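Local structure of SusD family protein (Bacteroides uniformis, 7KV1) at residues Gly309-Leu312 and Pro313-Ile316; Trp377-Lys380 and Tyr381-Tyr384. The protein probably binds beta-glucan at the cell surface as a SusD-family glycan-binding protein of a gut bacterium. All coordinates share one frame; numbering follows the deposited sequence.

Interaction 1: Gly309-Leu312 and Pro313-Ile316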
# COMPACT_ATOMS: atom_id res chain seq x y z
N GLY A 309 5.75 -8.43 15.95
CA GLY A 309 4.52 -7.73 15.55
C GLY A 309 4.83 -6.39 14.89
O GLY A 309 5.96 -6.18 14.47
N THR A 310 3.85 -5.49 14.81
CA THR A 310 3.99 -4.20 14.10
C THR A 310 3.86 -3.08 15.12
O THR A 310 3.06 -3.24 16.06
CB THR A 310 2.95 -4.00 12.99
OG1 THR A 310 3.03 -2.63 12.58
CG2 THR A 310 1.53 -4.31 13.43
N VAL A 311 4.59 -1.98 14.91
CA VAL A 311 4.56 -0.78 15.79
C VAL A 311 3.41 0.14 15.36
O VAL A 311 3.15 1.16 16.04
CB VAL A 311 5.92 -0.06 15.73
CG1 VAL A 311 6.20 0.57 14.38
CG2 VAL A 311 6.06 0.99 16.81
N LEU A 312 2.75 -0.18 14.25
CA LEU A 312 1.87 0.81 13.59
C LEU A 312 0.85 1.32 14.60
O LEU A 312 0.61 2.53 14.69
CB LEU A 312 1.21 0.18 12.36
CG LEU A 312 0.01 0.97 11.84
CD1 LEU A 312 0.43 2.36 11.38
CD2 LEU A 312 -0.64 0.21 10.69
N PRO A 313 0.16 0.47 15.38
CA PRO A 313 -0.85 0.97 16.33
C PRO A 313 -0.27 1.92 17.39
O PRO A 313 -0.95 2.86 17.81
CB PRO A 313 -1.47 -0.32 16.92
CG PRO A 313 -1.19 -1.36 15.87
CD PRO A 313 0.17 -1.00 15.31
N THR A 314 1.02 1.77 17.71
CA THR A 314 1.70 2.72 18.62
C THR A 314 1.85 4.06 17.91
O THR A 314 1.58 5.08 18.55
CB THR A 314 3.07 2.22 19.09
OG1 THR A 314 2.81 1.06 19.89
CG2 THR A 314 3.83 3.29 19.86
N LEU A 315 2.24 4.05 16.64
CA LEU A 315 2.53 5.30 15.88
C LEU A 315 1.28 6.19 15.82
O LEU A 315 1.43 7.43 16.00
CB LEU A 315 3.03 4.94 14.47
CG LEU A 315 4.34 4.15 14.42
CD1 LEU A 315 4.75 3.81 13.01
CD2 LEU A 315 5.47 4.88 15.14
N ILE A 316 0.11 5.60 15.57
CA ILE A 316 -1.10 6.34 15.05
C ILE A 316 -2.23 6.39 16.08
O ILE A 316 -3.43 6.56 15.69
CB ILE A 316 -1.55 5.73 13.72
CG1 ILE A 316 -2.13 4.33 13.92
CG2 ILE A 316 -0.40 5.75 12.73
CD1 ILE A 316 -2.74 3.75 12.66
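Pro313 lays its ring against Leu312 and Thr310: CD of Pro313 lies 4.0 Å from CG2 of Thr310, the two side chains crossing at about a right angle. Thr310 caps the helix, for its OG1, anti to the backbone N (chi1 169°), accepts from Leu312 N at 3.0 Å on a nearly straight path. Thr314 follows, its N reaching Val311 O in a weak, bent bond and its CB resting 4.0 Å from CG2 of Val311. Leu315 N donates to Val311 O at 3.1 Å, in the carbonyl plane, while its CD1 meets CG1 of Val311 at 3.8 Å. Ile316, where the chain leaves helical geometry, still donates its N to Leu312 O at 3.2 Å. CD1 and CG2 of Ile316 both lie 3.7 Å from CD1 of Leu312, so one methyl is held by two branches. An alanine here removes both branches, which would probably leave a gap beside CD1 of Leu312 and set that side chain freer to turn. Helix 71-76 packs on this surface, Asn72 on Leu312 and Ile73 on Leu315 and Ile316. Hydrogen bonds of Thr310 OG1 to Asp62 and Thr314 OG1 to Leu397 O tie helix and lead-in to helix 60-63 and a loop.

Interaction 2: Trp377-Lys380 and Tyr381-Tyr384; sequences WLQK and YRPY
Past the end of strand 376-378 the backbone makes a beta-turn, roughly of type I, over Gln379-Arg382, in which Arg382 N donates to Gln379 O at 3.3 Å, nearly straight at its hydrogen but from above the carbonyl plane. Gln379, bent at chi2 (76°), folds its amide back alongside the arginine: NE2 lies 3.5 Å from CD of Arg382 and, in the amide plane, donates to Tyr384 OH at 3.0 Å. Gln379 OE1 accepts a hydrogen bond from a water at 2.6 Å, which in turn accepts from Arg382 NH1 at the guanidinium edge. NE and NH2 of Arg382 both grip Pro383 O side-on, NH2 at 2.9 Å. Tyr384 lies over one guanidinium face, its CE1 3.6 Å above the plane, and this packing and the two bonds to Pro383 O should fix the guanidinium's rotation. Leu378 and Tyr381 run side by side, CD2 of Leu378 reaching CD2 of Tyr381, in plane at the ring edge, at 4.0 Å. Asp324 forms a salt bridge with Arg382 NH1, and Trp359 of strand 358-360 a cation-pi contact with the arginine. Lys380 NZ is hydrogen-bonded to Val463 O and salt-bridged to Glu465, and Tyr381 OH bonds to Arg404 N in strand 403-407.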
# COMPACT_ATOMS: atom_id res chain seq x y z
N TRP A 377 -8.85 9.42 14.97
CA TRP A 377 -7.74 8.51 14.66
C TRP A 377 -8.25 7.42 13.73
O TRP A 377 -9.48 7.28 13.59
CB TRP A 377 -7.17 7.94 15.95
CG TRP A 377 -6.76 8.99 16.94
CD1 TRP A 377 -7.50 9.50 17.98
CD2 TRP A 377 -5.53 9.73 16.93
NE1 TRP A 377 -6.80 10.50 18.61
CE2 TRP A 377 -5.57 10.64 18.01
CE3 TRP A 377 -4.39 9.72 16.12
CZ2 TRP A 377 -4.52 11.51 18.29
CZ3 TRP A 377 -3.35 10.58 16.40
CH2 TRP A 377 -3.41 11.46 17.47
N LEU A 378 -7.33 6.65 13.16
CA LEU A 378 -7.68 5.52 12.26
C LEU A 378 -8.11 4.32 13.13
O LEU A 378 -7.28 3.78 13.89
CB LEU A 378 -6.48 5.18 11.37
CG LEU A 378 -6.66 4.02 10.40
CD1 LEU A 378 -7.73 4.31 9.37
CD2 LEU A 378 -5.33 3.69 9.72
N GLN A 379 -9.36 3.91 13.00
CA GLN A 379 -9.92 2.74 13.72
C GLN A 379 -9.33 1.43 13.16
O GLN A 379 -9.21 0.47 13.91
CB GLN A 379 -11.44 2.82 13.64
CG GLN A 379 -12.13 1.58 14.18
CD GLN A 379 -12.13 1.53 15.69
OE1 GLN A 379 -12.20 2.56 16.36
NE2 GLN A 379 -12.08 0.32 16.21
N LYS A 380 -9.01 1.36 11.87
CA LYS A 380 -8.71 0.08 11.19
C LYS A 380 -7.52 -0.61 11.87
O LYS A 380 -7.49 -1.87 11.86
CB LYS A 380 -8.43 0.32 9.70
CG LYS A 380 -9.68 0.67 8.91
CD LYS A 380 -9.41 0.86 7.42
CE LYS A 380 -10.66 1.21 6.65
NZ LYS A 380 -10.31 1.72 5.31
N TYR A 381 -6.55 0.19 12.35
CA TYR A 381 -5.29 -0.33 12.94
C TYR A 381 -5.08 0.28 14.33
O TYR A 381 -3.94 0.40 14.74
CB TYR A 381 -4.12 -0.09 11.97
CG TYR A 381 -4.22 -0.85 10.66
CD1 TYR A 381 -4.00 -2.21 10.61
CD2 TYR A 381 -4.49 -0.19 9.47
CE1 TYR A 381 -4.08 -2.91 9.41
CE2 TYR A 381 -4.58 -0.87 8.27
CZ TYR A 381 -4.37 -2.24 8.24
OH TYR A 381 -4.42 -2.96 7.07
N ARG A 382 -6.16 0.58 15.06
CA ARG A 382 -6.04 1.17 16.40
C ARG A 382 -5.50 0.11 17.37
O ARG A 382 -5.63 -1.10 17.16
CB ARG A 382 -7.36 1.80 16.86
CG ARG A 382 -8.48 0.80 17.13
CD ARG A 382 -9.35 1.35 18.22
NE ARG A 382 -8.69 1.25 19.50
CZ ARG A 382 -9.23 1.61 20.66
NH1 ARG A 382 -10.44 2.13 20.72
NH2 ARG A 382 -8.52 1.47 21.76
N PRO A 383 -4.79 0.55 18.42
CA PRO A 383 -4.26 -0.37 19.42
C PRO A 383 -5.39 -0.89 20.31
O PRO A 383 -6.29 -0.10 20.66
CB PRO A 383 -3.26 0.46 20.23
CG PRO A 383 -3.81 1.87 20.10
CD PRO A 383 -4.43 1.94 18.72
N TYR A 384 -5.30 -2.18 20.64
CA TYR A 384 -6.10 -2.92 21.65
C TYR A 384 -5.18 -3.78 22.52
O TYR A 384 -4.32 -4.45 21.93
CB TYR A 384 -7.09 -3.86 20.96
CG TYR A 384 -8.28 -3.14 20.37
CD1 TYR A 384 -9.17 -2.50 21.20
CD2 TYR A 384 -8.48 -3.08 19.01
CE1 TYR A 384 -10.27 -1.83 20.68
CE2 TYR A 384 -9.57 -2.41 18.48
CZ TYR A 384 -10.45 -1.79 19.32
OH TYR A 384 -11.51 -1.11 18.82
O HOH W 1 -12.64 2.53 18.96

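How the interactions relate
Interactions 1 and 2 lie in series along the chain within the SusD family region, their centres about 9 Å apart, and they pack directly on each other. Leu312 CD2 meets Tyr381 CB at 3.7 Å. Pro313 CB approaches Tyr381 O at 3.4 Å, and Pro313 O stands 3.7 Å from CD of Pro383. Ile316 O lies 3.3 Å from CE3 of Trp377. The helix thus lies against the turn and the loop after it, and Ile316 just past its end against the strand. Asn72 touches Leu312, Leu378 and Tyr381, and Tyr399 touches Pro313 and Pro383, so each is common to both contacts. Neither contact includes a residue of the cobalt hexammine pocket, lined by Leu260, Phe266, Arg267 and Tyr408 among others.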